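Local coordinates for protein STING-associated CdnE c-di-GMP synthase (Flavobacteriaceae, PDB 6WT8) that probably synthesises the cyclic dinucleotide c-di-GMP from GTP as a signal to a STING effector in bacterial CBASS anti-phage defence, at residues T24-E29 / Y50-M55; V108-K113 / K217-Y222; T201-V206 / V232-L237; I257-N262 / D300-L305. All coordinates share one frame; numbering follows the deposited sequence.

How the contacts relate
The four contacts fall into two groups, one in the sheet region and one in a helical region, on opposite sides of the chain's centre, with centres 30 to 37 Å apart. Contacts 2 and 3 have centres about 8 Å apart and share the mixed sheet: strands 106-112 and 218-221 both pair with strand 192-204, and the segments of the two contacts alternate along the chain. Contacts 1 and 4 lie about 11 Å apart, centre to centre, where helix 46-56 meets helix 253-266. Contact 1 comes first in sequence and contact 4 closes last, so the helical part gathers chain from before and after the sheet. Helix 235-248, entered at contact 3, leads on to helix 253-266.

Contact 1: residues T24-E29 / Y50-M55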
loop_
_atom_site.group_PDB
_atom_site.type_symbol
_atom_site.label_atom_id
_atom_site.label_comp_id
_atom_site.label_asym_id
_atom_site.label_seq_id
_atom_site.Cartn_x
_atom_site.Cartn_y
_atom_site.Cartn_z
ATOM N N THR A 24 -15.924 -12.825 -5.350
ATOM C CA THR A 24 -17.123 -12.128 -4.884
ATOM C C THR A 24 -17.463 -10.981 -5.819
ATOM O O THR A 24 -16.610 -10.153 -6.147
ATOM C CB THR A 24 -16.883 -11.588 -3.480
ATOM O OG1 THR A 24 -16.491 -12.679 -2.637
ATOM C CG2 THR A 24 -18.138 -10.904 -2.925
ATOM N N LYS A 25 -18.719 -10.943 -6.265
ATOM C CA LYS A 25 -19.152 -9.860 -7.133
ATOM C C LYS A 25 -19.190 -8.560 -6.347
ATOM O O LYS A 25 -19.497 -8.529 -5.144
ATOM C CB LYS A 25 -20.546 -10.134 -7.693
ATOM C CG LYS A 25 -20.650 -11.330 -8.630
ATOM C CD LYS A 25 -22.126 -11.424 -9.063
ATOM C CE LYS A 25 -22.454 -12.621 -9.907
ATOM N NZ LYS A 25 -23.835 -12.371 -10.511
HETATM N N MSE A 26 -18.854 -7.480 -7.031
HETATM C CA MSE A 26 -19.080 -6.178 -6.441
HETATM C C MSE A 26 -20.571 -5.972 -6.300
HETATM O O MSE A 26 -21.371 -6.358 -7.161
HETATM C CB MSE A 26 -18.507 -5.074 -7.298
HETATM C CG MSE A 26 -16.999 -5.165 -7.383
HETATM SE SE MSE A 26 -16.197 -3.881 -8.702
HETATM C CE MSE A 26 -16.729 -4.751 -10.296
ATOM N N TYR A 27 -20.964 -5.324 -5.217
ATOM C CA TYR A 27 -22.403 -5.236 -4.960
ATOM C C TYR A 27 -23.121 -4.419 -6.030
ATOM O O TYR A 27 -24.273 -4.723 -6.355
ATOM C CB TYR A 27 -22.684 -4.634 -3.584
ATOM C CG TYR A 27 -22.730 -5.656 -2.467
ATOM C CD1 TYR A 27 -22.056 -6.870 -2.581
ATOM C CD2 TYR A 27 -23.464 -5.404 -1.304
ATOM C CE1 TYR A 27 -22.105 -7.807 -1.572
ATOM C CE2 TYR A 27 -23.522 -6.327 -0.287
ATOM C CZ TYR A 27 -22.847 -7.523 -0.427
ATOM O OH TYR A 27 -22.907 -8.449 0.587
ATOM N N SER A 28 -22.452 -3.415 -6.616
ATOM C CA SER A 28 -23.172 -2.628 -7.604
ATOM C C SER A 28 -23.464 -3.448 -8.831
ATOM O O SER A 28 -24.363 -3.085 -9.594
ATOM C CB SER A 28 -22.396 -1.361 -7.997
ATOM O OG SER A 28 -21.124 -1.635 -8.649
ATOM N N GLU A 29 -22.756 -4.576 -9.029
ATOM C CA GLU A 29 -23.114 -5.461 -10.148
ATOM C C GLU A 29 -24.558 -5.942 -10.065
ATOM O O GLU A 29 -25.245 -6.046 -11.090
ATOM C CB GLU A 29 -22.213 -6.701 -10.183
ATOM C CG GLU A 29 -20.811 -6.431 -10.650
ATOM C CD GLU A 29 -20.013 -7.709 -10.660
ATOM O OE1 GLU A 29 -20.398 -8.604 -11.469
ATOM O OE2 GLU A 29 -19.055 -7.796 -9.862
ATOM N N TYR A 50 -13.351 -6.874 -18.575
ATOM C CA TYR A 50 -12.000 -6.408 -18.275
ATOM C C TYR A 50 -12.001 -5.468 -17.074
ATOM O O TYR A 50 -11.131 -5.567 -16.199
ATOM C CB TYR A 50 -11.422 -5.698 -19.493
ATOM C CG TYR A 50 -10.082 -5.025 -19.239
ATOM C CD1 TYR A 50 -8.972 -5.763 -18.844
ATOM C CD2 TYR A 50 -9.957 -3.655 -19.389
ATOM C CE1 TYR A 50 -7.681 -5.131 -18.591
ATOM C CE2 TYR A 50 -8.690 -3.020 -19.154
ATOM C CZ TYR A 50 -7.596 -3.763 -18.761
ATOM O OH TYR A 50 -6.329 -3.202 -18.531
ATOM N N ILE A 51 -12.898 -4.492 -17.093
ATOM C CA ILE A 51 -12.982 -3.554 -15.957
ATOM C C ILE A 51 -13.255 -4.304 -14.649
ATOM O O ILE A 51 -12.583 -4.069 -13.617
ATOM C CB ILE A 51 -14.071 -2.509 -16.227
ATOM C CG1 ILE A 51 -13.687 -1.633 -17.417
ATOM C CG2 ILE A 51 -14.348 -1.676 -14.960
ATOM C CD1 ILE A 51 -14.865 -0.838 -17.975
ATOM N N LYS A 52 -14.213 -5.238 -14.682
ATOM C CA LYS A 52 -14.572 -5.971 -13.454
ATOM C C LYS A 52 -13.385 -6.734 -12.904
ATOM O O LYS A 52 -13.126 -6.727 -11.684
ATOM C CB LYS A 52 -15.714 -6.969 -13.731
ATOM C CG LYS A 52 -17.025 -6.306 -13.809
ATOM C CD LYS A 52 -18.166 -7.365 -13.868
ATOM C CE LYS A 52 -18.081 -8.231 -15.107
ATOM N NZ LYS A 52 -19.358 -9.108 -15.285
ATOM N N GLU A 53 -12.692 -7.473 -13.772
ATOM C CA GLU A 53 -11.625 -8.334 -13.285
ATOM C C GLU A 53 -10.415 -7.509 -12.885
ATOM O O GLU A 53 -9.689 -7.894 -11.957
ATOM C CB GLU A 53 -11.328 -9.389 -14.355
ATOM C CG GLU A 53 -12.609 -10.274 -14.466
ATOM C CD GLU A 53 -12.449 -11.547 -15.265
ATOM O OE1 GLU A 53 -11.331 -11.797 -15.762
ATOM O OE2 GLU A 53 -13.479 -12.291 -15.409
ATOM N N SER A 54 -10.242 -6.343 -13.519
ATOM C CA SER A 54 -9.184 -5.426 -13.108
ATOM C C SER A 54 -9.485 -4.790 -11.748
ATOM O O SER A 54 -8.559 -4.502 -10.983
ATOM C CB SER A 54 -9.008 -4.317 -14.133
ATOM O OG SER A 54 -8.427 -4.814 -15.326
HETATM N N MSE A 55 -10.747 -4.551 -11.436
HETATM C CA MSE A 55 -11.163 -3.975 -10.168
HETATM C C MSE A 55 -11.094 -5.006 -9.051
HETATM O O MSE A 55 -10.785 -4.643 -7.920
HETATM C CB MSE A 55 -12.586 -3.400 -10.256
HETATM C CG MSE A 55 -12.566 -2.086 -10.991
HETATM SE SE MSE A 55 -14.395 -1.365 -10.948
HETATM C CE MSE A 55 -13.939 0.198 -11.783
HETATM O O HOH W 1 -19.637 -10.943 -12.513
HETATM O O HOH W 2 -21.452 -7.971 -13.694
#
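Met26 and Met55, both present as selenomethionine, meet selenium to selenium: their side chains cross at about a right angle, with SE of Met26 3.8 Å from SE of Met55. A bend at the last torsion of Met26 (chi3 -73°) turns its CE methyl toward Lys52, 3.9 Å from CG of Lys52. The apolar patch thus runs on along the aliphatic stem of that lysine. This joins the turn that leads into short helix 27-31 to helix 46-56, in the all-helical part of this nucleotidyltransferase, with Tyr298 packing against Met26, Glu29 and Lys52. The polar part lies beside it. CD of Lys52 comes within 3.5 Å of OE1 of Glu29, whereas NZ of Lys52 is 4.0 Å from the same OE1, a long salt bridge. Two waters span this distance, each donating to OE1 and accepting from NZ, one of them only weakly on the lysine side. OE2 of Glu29 accepts from N of Met26 (2.9 Å), the donor lying above the carboxylate plane, and forms a salt bridge with Lys56. Were Glu29 an alanine, the N-H of Met26 would probably lose its side-chain acceptor, and Lys52 and Lys56 the negative charge between them.

Contact 2: residues V108-K113 / K217-Y222; sequences VQITNK and KGIQIY
Ile219 spreads its two branches over Val108 and Ile110, an aliphatic cluster on one face of the mixed sheet of this CD-NTase, whose family belongs to the polymerase-beta-like nucleotidyltransferases. CG2 of Ile219 sits 3.8 Å from CD1 of Ile110 and 4.1 Å from CG1 of Ile110, the two side chains crossing at about a right angle. The other branch reaches toward Val108 tip to tip, with CD1 of Ile219 4.0 Å from CG1 of Val108. Both reaches follow from one torsion: with chi1 at 59°, CG1 of Ile219 is wedged between its backbone N and carbonyl carbon, and CG2 is turned beside the N. All three residues are buried, and carbon-to-carbon contact is what joins the segments. The strands are not hydrogen-bonded to each other; each pairs with strand 192-204, 106-112 running parallel to it and 218-221 antiparallel. A curl of the sheet probably brings their side chains together, and the CA atoms of Ile110 and Ile219 are 7.6 Å apart. Gln90 of strand 85-90 touches both Val108 and Ile219. On the other side of strand 106-112, Gln109 is fixed by three hydrogen bonds: OE1 with His81 NE2, and NE2 with Ser165 OG and Thr199 OG1.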
loop_
_atom_site.group_PDB
_atom_site.type_symbol
_atom_site.label_atom_id
_atom_site.label_comp_id
_atom_site.label_asym_id
_atom_site.label_seq_id
_atom_site.Cartn_x
_atom_site.Cartn_y
_atom_site.Cartn_z
ATOM N N VAL A 108 7.696 -7.564 9.215
ATOM C CA VAL A 108 8.532 -6.526 9.807
ATOM C C VAL A 108 8.772 -6.895 11.257
ATOM O O VAL A 108 7.810 -7.104 12.021
ATOM C CB VAL A 108 7.854 -5.144 9.712
ATOM C CG1 VAL A 108 8.863 -4.061 10.107
ATOM C CG2 VAL A 108 7.413 -4.886 8.301
ATOM N N GLN A 109 10.029 -6.939 11.680
ATOM C CA GLN A 109 10.350 -7.122 13.094
ATOM C C GLN A 109 11.015 -5.847 13.588
ATOM O O GLN A 109 11.906 -5.311 12.924
ATOM C CB GLN A 109 11.182 -8.364 13.327
ATOM C CG GLN A 109 12.538 -8.328 12.667
ATOM C CD GLN A 109 13.293 -9.638 12.880
ATOM O OE1 GLN A 109 12.939 -10.489 13.722
ATOM N NE2 GLN A 109 14.361 -9.790 12.117
ATOM N N ILE A 110 10.489 -5.264 14.666
ATOM C CA ILE A 110 10.833 -3.916 15.082
ATOM C C ILE A 110 11.365 -4.007 16.500
ATOM O O ILE A 110 10.641 -4.433 17.414
ATOM C CB ILE A 110 9.579 -3.010 15.009
ATOM C CG1 ILE A 110 8.886 -3.145 13.645
ATOM C CG2 ILE A 110 10.022 -1.594 15.254
ATOM C CD1 ILE A 110 7.408 -2.613 13.635
ATOM N N THR A 111 12.611 -3.581 16.723
ATOM C CA THR A 111 13.117 -3.599 18.085
ATOM C C THR A 111 12.243 -2.718 18.978
ATOM O O THR A 111 11.749 -1.669 18.541
ATOM C CB THR A 111 14.560 -3.121 18.097
ATOM O OG1 THR A 111 14.673 -1.834 17.450
ATOM C CG2 THR A 111 15.429 -4.167 17.437
ATOM N N ASN A 112 11.944 -3.195 20.199
ATOM C CA ASN A 112 10.881 -2.542 20.974
ATOM C C ASN A 112 11.355 -2.096 22.358
ATOM O O ASN A 112 10.501 -1.758 23.190
ATOM C CB ASN A 112 9.644 -3.462 21.097
ATOM C CG ASN A 112 9.954 -4.760 21.854
ATOM O OD1 ASN A 112 11.026 -4.904 22.463
ATOM N ND2 ASN A 112 9.015 -5.703 21.818
ATOM N N LYS A 113 12.656 -2.098 22.604
ATOM C CA LYS A 113 13.283 -1.635 23.850
ATOM C C LYS A 113 13.583 -0.154 23.865
ATOM O O LYS A 113 13.773 0.427 24.947
ATOM C CB LYS A 113 14.638 -2.285 24.053
ATOM C CG LYS A 113 14.639 -3.754 24.142
ATOM C CD LYS A 113 13.772 -4.187 25.265
ATOM C CE LYS A 113 14.332 -5.452 25.871
ATOM N NZ LYS A 113 13.183 -6.239 26.395
ATOM N N LYS A 217 2.662 4.951 14.093
ATOM C CA LYS A 217 4.053 4.656 14.425
ATOM C C LYS A 217 4.864 4.420 13.162
ATOM O O LYS A 217 4.412 3.717 12.246
ATOM C CB LYS A 217 4.135 3.425 15.324
ATOM C CG LYS A 217 3.520 3.600 16.669
ATOM C CD LYS A 217 3.763 2.402 17.591
ATOM C CE LYS A 217 5.219 2.308 17.903
ATOM N NZ LYS A 217 5.704 2.706 19.254
ATOM N N GLY A 218 6.062 5.021 13.097
ATOM C CA GLY A 218 6.932 4.878 11.952
ATOM C C GLY A 218 7.984 3.810 12.185
ATOM O O GLY A 218 8.190 3.350 13.324
ATOM N N ILE A 219 8.598 3.387 11.081
ATOM C CA ILE A 219 9.764 2.515 11.213
ATOM C C ILE A 219 10.943 3.112 10.477
ATOM O O ILE A 219 10.819 3.823 9.476
ATOM C CB ILE A 219 9.491 1.083 10.716
ATOM C CG1 ILE A 219 9.064 1.053 9.223
ATOM C CG2 ILE A 219 8.424 0.399 11.620
ATOM C CD1 ILE A 219 8.913 -0.369 8.689
ATOM N N GLN A 220 12.133 2.769 10.975
ATOM C CA GLN A 220 13.406 3.080 10.312
ATOM C C GLN A 220 14.097 1.748 10.107
ATOM O O GLN A 220 14.526 1.100 11.068
ATOM C CB GLN A 220 14.264 4.057 11.142
ATOM C CG GLN A 220 13.634 5.446 11.204
ATOM C CD GLN A 220 14.549 6.495 11.763
ATOM O OE1 GLN A 220 14.380 6.908 12.916
ATOM N NE2 GLN A 220 15.548 6.946 10.970
ATOM N N ILE A 221 14.161 1.337 8.855
ATOM C CA ILE A 221 14.650 0.005 8.489
ATOM C C ILE A 221 16.169 -0.053 8.565
ATOM O O ILE A 221 16.875 0.826 8.048
ATOM C CB ILE A 221 14.157 -0.327 7.077
ATOM C CG1 ILE A 221 12.635 -0.504 7.162
ATOM C CG2 ILE A 221 14.743 -1.637 6.549
ATOM C CD1 ILE A 221 11.937 -0.597 5.770
ATOM N N TYR A 222 16.691 -1.146 9.142
ATOM C CA TYR A 222 18.132 -1.363 9.234
ATOM C C TYR A 222 18.734 -1.880 7.927
ATOM O O TYR A 222 18.255 -2.861 7.364
ATOM C CB TYR A 222 18.410 -2.371 10.347
ATOM C CG TYR A 222 19.907 -2.635 10.533
ATOM C CD1 TYR A 222 20.740 -1.646 10.992
ATOM C CD2 TYR A 222 20.450 -3.859 10.211
ATOM C CE1 TYR A 222 22.117 -1.864 11.170
ATOM C CE2 TYR A 222 21.818 -4.096 10.395
ATOM C CZ TYR A 222 22.639 -3.076 10.840
ATOM O OH TYR A 222 24.000 -3.315 11.026
#

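Contact 3: residues T201-V206 / V232-L237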
loop_
_atom_site.group_PDB
_atom_site.type_symbol
_atom_site.label_atom_id
_atom_site.label_comp_id
_atom_site.label_asym_id
_atom_site.label_seq_id
_atom_site.Cartn_x
_atom_site.Cartn_y
_atom_site.Cartn_z
ATOM N N THR A 201 13.685 -0.270 13.589
ATOM C CA THR A 201 13.284 0.254 14.888
ATOM C C THR A 201 12.116 1.222 14.701
ATOM O O THR A 201 11.810 1.638 13.583
ATOM C CB THR A 201 14.489 0.930 15.559
ATOM O OG1 THR A 201 14.153 1.262 16.920
ATOM C CG2 THR A 201 14.890 2.188 14.815
ATOM N N TYR A 202 11.439 1.566 15.792
ATOM C CA TYR A 202 10.339 2.527 15.676
ATOM C C TYR A 202 10.843 3.957 15.603
ATOM O O TYR A 202 11.883 4.323 16.139
ATOM C CB TYR A 202 9.404 2.454 16.889
ATOM C CG TYR A 202 8.521 1.266 16.951
ATOM C CD1 TYR A 202 7.573 1.059 15.981
ATOM C CD2 TYR A 202 8.672 0.337 18.004
ATOM C CE1 TYR A 202 6.692 -0.041 16.032
ATOM C CE2 TYR A 202 7.828 -0.772 18.066
ATOM C CZ TYR A 202 6.850 -0.946 17.096
ATOM O OH TYR A 202 5.963 -2.035 17.116
ATOM N N TYR A 203 9.990 4.796 15.015
ATOM C CA TYR A 203 10.135 6.240 15.093
ATOM C C TYR A 203 8.805 6.824 15.522
ATOM O O TYR A 203 7.768 6.589 14.865
ATOM C CB TYR A 203 10.564 6.825 13.744
ATOM C CG TYR A 203 10.676 8.336 13.780
ATOM C CD1 TYR A 203 11.847 8.928 14.185
ATOM C CD2 TYR A 203 9.605 9.132 13.398
ATOM C CE1 TYR A 203 11.981 10.323 14.227
ATOM C CE2 TYR A 203 9.703 10.530 13.452
ATOM C CZ TYR A 203 10.904 11.106 13.845
ATOM O OH TYR A 203 11.048 12.495 13.893
ATOM N N LYS A 204 8.848 7.595 16.605
ATOM C CA LYS A 204 7.645 8.257 17.144
ATOM C C LYS A 204 7.572 9.707 16.678
ATOM O O LYS A 204 8.377 10.550 17.107
ATOM C CB LYS A 204 7.641 8.193 18.675
ATOM C CG LYS A 204 7.565 6.774 19.194
ATOM C CD LYS A 204 7.610 6.715 20.747
ATOM C CE LYS A 204 7.833 5.245 21.162
ATOM N NZ LYS A 204 8.252 5.058 22.601
ATOM N N SER A 205 6.584 9.983 15.814
ATOM C CA SER A 205 6.340 11.361 15.387
ATOM C C SER A 205 5.532 12.117 16.436
ATOM O O SER A 205 4.993 11.536 17.364
ATOM C CB SER A 205 5.570 11.372 14.072
ATOM O OG SER A 205 4.270 10.838 14.306
ATOM N N VAL A 206 5.492 13.438 16.304
ATOM C CA VAL A 206 4.614 14.238 17.152
ATOM C C VAL A 206 3.161 13.796 17.006
ATOM O O VAL A 206 2.436 13.694 18.010
ATOM C CB VAL A 206 4.777 15.729 16.829
ATOM C CG1 VAL A 206 3.745 16.527 17.655
ATOM C CG2 VAL A 206 6.232 16.163 17.138
ATOM N N VAL A 232 12.557 7.496 7.919
ATOM C CA VAL A 232 11.332 6.926 8.467
ATOM C C VAL A 232 10.318 6.635 7.365
ATOM O O VAL A 232 10.146 7.423 6.421
ATOM C CB VAL A 232 10.718 7.850 9.542
ATOM C CG1 VAL A 232 10.339 9.197 8.966
ATOM C CG2 VAL A 232 9.498 7.196 10.168
ATOM N N ASP A 233 9.621 5.504 7.499
ATOM C CA ASP A 233 8.514 5.116 6.638
ATOM C C ASP A 233 7.302 4.917 7.528
ATOM O O ASP A 233 7.457 4.570 8.709
ATOM C CB ASP A 233 8.758 3.763 5.950
ATOM C CG ASP A 233 9.876 3.778 4.974
ATOM O OD1 ASP A 233 9.955 4.743 4.187
ATOM O OD2 ASP A 233 10.627 2.771 4.957
ATOM N N TYR A 234 6.097 5.149 6.982
ATOM C CA TYR A 234 4.858 4.959 7.743
ATOM C C TYR A 234 3.946 3.936 7.055
ATOM O O TYR A 234 2.812 4.247 6.634
ATOM C CB TYR A 234 4.148 6.299 7.936
ATOM C CG TYR A 234 4.925 7.285 8.775
ATOM C CD1 TYR A 234 4.931 7.191 10.178
ATOM C CD2 TYR A 234 5.695 8.264 8.196
ATOM C CE1 TYR A 234 5.662 8.055 10.962
ATOM C CE2 TYR A 234 6.448 9.157 8.989
ATOM C CZ TYR A 234 6.400 9.052 10.377
ATOM O OH TYR A 234 7.146 9.947 11.163
ATOM N N PRO A 235 4.413 2.694 6.897
ATOM C CA PRO A 235 3.610 1.712 6.159
ATOM C C PRO A 235 2.290 1.404 6.835
ATOM O O PRO A 235 1.286 1.073 6.156
ATOM C CB PRO A 235 4.503 0.454 6.129
ATOM C CG PRO A 235 5.396 0.632 7.379
ATOM C CD PRO A 235 5.683 2.129 7.434
ATOM N N PHE A 236 2.241 1.444 8.166
ATOM C CA PHE A 236 1.001 1.059 8.826
ATOM C C PHE A 236 -0.050 2.147 8.681
ATOM O O PHE A 236 -1.239 1.875 8.805
ATOM C CB PHE A 236 1.298 0.744 10.317
ATOM C CG PHE A 236 2.518 -0.050 10.503
ATOM C CD1 PHE A 236 2.716 -1.248 9.813
ATOM C CD2 PHE A 236 3.552 0.415 11.346
ATOM C CE1 PHE A 236 3.897 -2.009 9.959
ATOM C CE2 PHE A 236 4.729 -0.357 11.517
ATOM C CZ PHE A 236 4.916 -1.544 10.815
ATOM N N LEU A 237 0.398 3.394 8.466
ATOM C CA LEU A 237 -0.532 4.501 8.315
ATOM C C LEU A 237 -1.219 4.439 6.958
ATOM O O LEU A 237 -2.433 4.677 6.859
ATOM C CB LEU A 237 0.247 5.815 8.483
ATOM C CG LEU A 237 -0.593 7.069 8.605
ATOM C CD1 LEU A 237 -1.649 6.938 9.731
ATOM C CD2 LEU A 237 0.296 8.271 8.829
#
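Tyr203 packs on Val232 and Tyr234 in a surface contact between the end of strand 192-204 and the turn that enters helix 235-248. Val232 fills the angle between the two tyrosines. Its CG2 methyl lies 3.7 Å from CB of Tyr203 and also stands 3.6 Å above one face of the Tyr234 ring, offset toward the rim. Tyr234 then extends past this methyl, so that its hydroxyl meets the edge of the other ring near its plane: OH of Tyr234 is 3.4 Å from CD2 of Tyr203 and 3.5 Å from CE2 of Tyr203. The same oxygen rests 3.6 Å from CB of Ser205. The Tyr203 side chain is directed here by its first torsion (chi1 178°), which sets CG opposite the backbone N and carries the ring out from the strand. Ser205 and Tyr234 each occupy an N-cap position, so the contact brings together the starts of two helices; Ser205 OG caps helix 206-211 by bonding Phe208 N. Strand 192-204 here lies between strand 218-221, to which Tyr203 is joined by backbone bonds with Gly218, and strand 114-117, whose Glu116 touches Tyr203. Pro235 and Phe236 of the entering helix rest on Ile219 of strand 218-221.

Contact 4: residues I257-N262 / D300-L305; sequences IRFLKN and DLVSIL
Helices 257-262 and 300-305 cross at -70°, their axes 11.4 Å apart at the closest approach, a spacing bridged by apolar side chains. Phe259 carries most of the contact from its side. A first torsion of 178° swings the Phe259 ring away from the backbone N and toward the other helix. CD2 of Phe259 is 3.6 Å from CD1 of Leu305, which meets the ring at its edge, near the ring plane. At the far end of the ring, CZ of Phe259 touches CG2 of Val302 at 3.9 Å, the two side chains standing at about a right angle. Leu305 also runs past Leu260 in the opposite direction, bringing its CD1 to 4.0 Å from CD2 of Leu260, so one methyl serves both neighbours. With an alanine in place of Phe259, Val302 would probably lose its partner on helix 257-262, and a gap would open beside Leu305. All four are buried in the core of the all-helical part of this nucleotidyltransferase. Helix 336-360 closes one part of the layer, its Leu350 touching both Phe259 and Val302; helix 46-56 adds Ile51, Ser54 and Met55 against the Phe259 side chain, while Ile281 and Cys285 of helix 278-287 pack on Leu260.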
loop_
_atom_site.group_PDB
_atom_site.type_symbol
_atom_site.label_atom_id
_atom_site.label_comp_id
_atom_site.label_asym_id
_atom_site.label_seq_id
_atom_site.Cartn_x
_atom_site.Cartn_y
_atom_site.Cartn_z
ATOM N N ILE A 257 -8.298 1.627 -7.048
ATOM C CA ILE A 257 -6.836 1.497 -6.992
ATOM C C ILE A 257 -6.379 0.334 -7.870
ATOM O O ILE A 257 -5.412 0.449 -8.662
ATOM C CB ILE A 257 -6.415 1.294 -5.536
ATOM C CG1 ILE A 257 -6.545 2.648 -4.817
ATOM C CG2 ILE A 257 -4.917 0.796 -5.453
ATOM C CD1 ILE A 257 -6.387 2.575 -3.294
ATOM N N ARG A 258 -7.024 -0.840 -7.687
ATOM C CA ARG A 258 -6.600 -2.021 -8.447
ATOM C C ARG A 258 -6.821 -1.803 -9.936
ATOM O O ARG A 258 -6.019 -2.256 -10.750
ATOM C CB ARG A 258 -7.355 -3.257 -7.929
ATOM C CG ARG A 258 -6.897 -3.608 -6.497
ATOM C CD ARG A 258 -7.440 -4.972 -6.030
ATOM N NE ARG A 258 -8.879 -4.860 -5.915
ATOM C CZ ARG A 258 -9.606 -4.855 -4.790
ATOM N NH1 ARG A 258 -9.161 -5.042 -3.529
ATOM N NH2 ARG A 258 -10.892 -4.686 -4.924
ATOM N N PHE A 259 -7.939 -1.158 -10.306
ATOM C CA PHE A 259 -8.183 -0.858 -11.720
ATOM C C PHE A 259 -7.066 -0.021 -12.294
ATOM O O PHE A 259 -6.508 -0.369 -13.331
ATOM C CB PHE A 259 -9.522 -0.124 -11.841
ATOM C CG PHE A 259 -9.885 0.298 -13.231
ATOM C CD1 PHE A 259 -10.149 -0.623 -14.193
ATOM C CD2 PHE A 259 -10.070 1.604 -13.511
ATOM C CE1 PHE A 259 -10.505 -0.227 -15.510
ATOM C CE2 PHE A 259 -10.430 2.007 -14.799
ATOM C CZ PHE A 259 -10.683 1.078 -15.783
ATOM N N LEU A 260 -6.704 1.090 -11.629
ATOM C CA LEU A 260 -5.658 1.941 -12.229
ATOM C C LEU A 260 -4.316 1.209 -12.296
ATOM O O LEU A 260 -3.540 1.389 -13.243
ATOM C CB LEU A 260 -5.493 3.252 -11.438
ATOM C CG LEU A 260 -6.427 4.419 -11.644
ATOM C CD1 LEU A 260 -5.703 5.667 -11.017
ATOM C CD2 LEU A 260 -6.724 4.661 -13.132
ATOM N N LYS A 261 -3.999 0.388 -11.276
ATOM C CA LYS A 261 -2.759 -0.396 -11.316
ATOM C C LYS A 261 -2.755 -1.347 -12.505
ATOM O O LYS A 261 -1.735 -1.479 -13.198
ATOM C CB LYS A 261 -2.581 -1.171 -10.010
ATOM C CG LYS A 261 -2.155 -0.322 -8.828
ATOM C CD LYS A 261 -1.905 -1.274 -7.656
ATOM C CE LYS A 261 -1.574 -0.571 -6.414
ATOM N NZ LYS A 261 -1.047 -1.666 -5.479
ATOM N N ASN A 262 -3.894 -1.975 -12.798
ATOM C CA ASN A 262 -3.962 -2.874 -13.947
ATOM C C ASN A 262 -3.815 -2.093 -15.242
ATOM O O ASN A 262 -3.162 -2.568 -16.177
ATOM C CB ASN A 262 -5.308 -3.642 -13.931
ATOM C CG ASN A 262 -5.197 -4.968 -13.136
ATOM O OD1 ASN A 262 -4.402 -5.832 -13.511
ATOM N ND2 ASN A 262 -5.938 -5.114 -12.035
ATOM N N ASP A 300 -19.382 3.494 -13.775
ATOM C CA ASP A 300 -19.302 4.944 -13.707
ATOM C C ASP A 300 -18.053 5.402 -12.969
ATOM O O ASP A 300 -17.678 6.572 -13.110
ATOM C CB ASP A 300 -20.562 5.512 -13.031
ATOM C CG ASP A 300 -21.833 5.308 -13.888
ATOM O OD1 ASP A 300 -21.723 5.021 -15.088
ATOM O OD2 ASP A 300 -22.973 5.430 -13.376
ATOM N N LEU A 301 -17.378 4.516 -12.215
ATOM C CA LEU A 301 -16.111 4.892 -11.602
ATOM C C LEU A 301 -15.039 5.170 -12.627
ATOM O O LEU A 301 -14.063 5.885 -12.312
ATOM C CB LEU A 301 -15.599 3.801 -10.654
ATOM C CG LEU A 301 -16.537 3.499 -9.496
ATOM C CD1 LEU A 301 -16.000 2.311 -8.676
ATOM C CD2 LEU A 301 -16.749 4.713 -8.590
ATOM N N VAL A 302 -15.142 4.582 -13.836
ATOM C CA VAL A 302 -14.107 4.832 -14.840
ATOM C C VAL A 302 -14.128 6.295 -15.217
ATOM O O VAL A 302 -13.077 6.917 -15.367
ATOM C CB VAL A 302 -14.306 3.938 -16.070
ATOM C CG1 VAL A 302 -13.168 4.156 -17.100
ATOM C CG2 VAL A 302 -14.351 2.480 -15.631
ATOM N N SER A 303 -15.335 6.862 -15.377
ATOM C CA SER A 303 -15.481 8.288 -15.645
ATOM C C SER A 303 -14.961 9.158 -14.485
ATOM O O SER A 303 -14.322 10.181 -14.724
ATOM C CB SER A 303 -16.942 8.575 -15.889
ATOM O OG SER A 303 -17.166 9.965 -16.119
ATOM N N ILE A 304 -15.227 8.770 -13.234
ATOM C CA ILE A 304 -14.691 9.532 -12.086
ATOM C C ILE A 304 -13.174 9.608 -12.154
ATOM O O ILE A 304 -12.559 10.661 -11.954
ATOM C CB ILE A 304 -15.134 8.874 -10.768
ATOM C CG1 ILE A 304 -16.595 9.093 -10.540
ATOM C CG2 ILE A 304 -14.296 9.381 -9.533
ATOM C CD1 ILE A 304 -17.030 10.520 -10.329
ATOM N N LEU A 305 -12.544 8.468 -12.407
ATOM C CA LEU A 305 -11.087 8.425 -12.511
ATOM C C LEU A 305 -10.580 9.268 -13.678
ATOM O O LEU A 305 -9.582 10.000 -13.535
ATOM C CB LEU A 305 -10.633 6.987 -12.638
ATOM C CG LEU A 305 -10.763 6.182 -11.338
ATOM C CD1 LEU A 305 -10.493 4.694 -11.664
ATOM C CD2 LEU A 305 -9.695 6.663 -10.325
#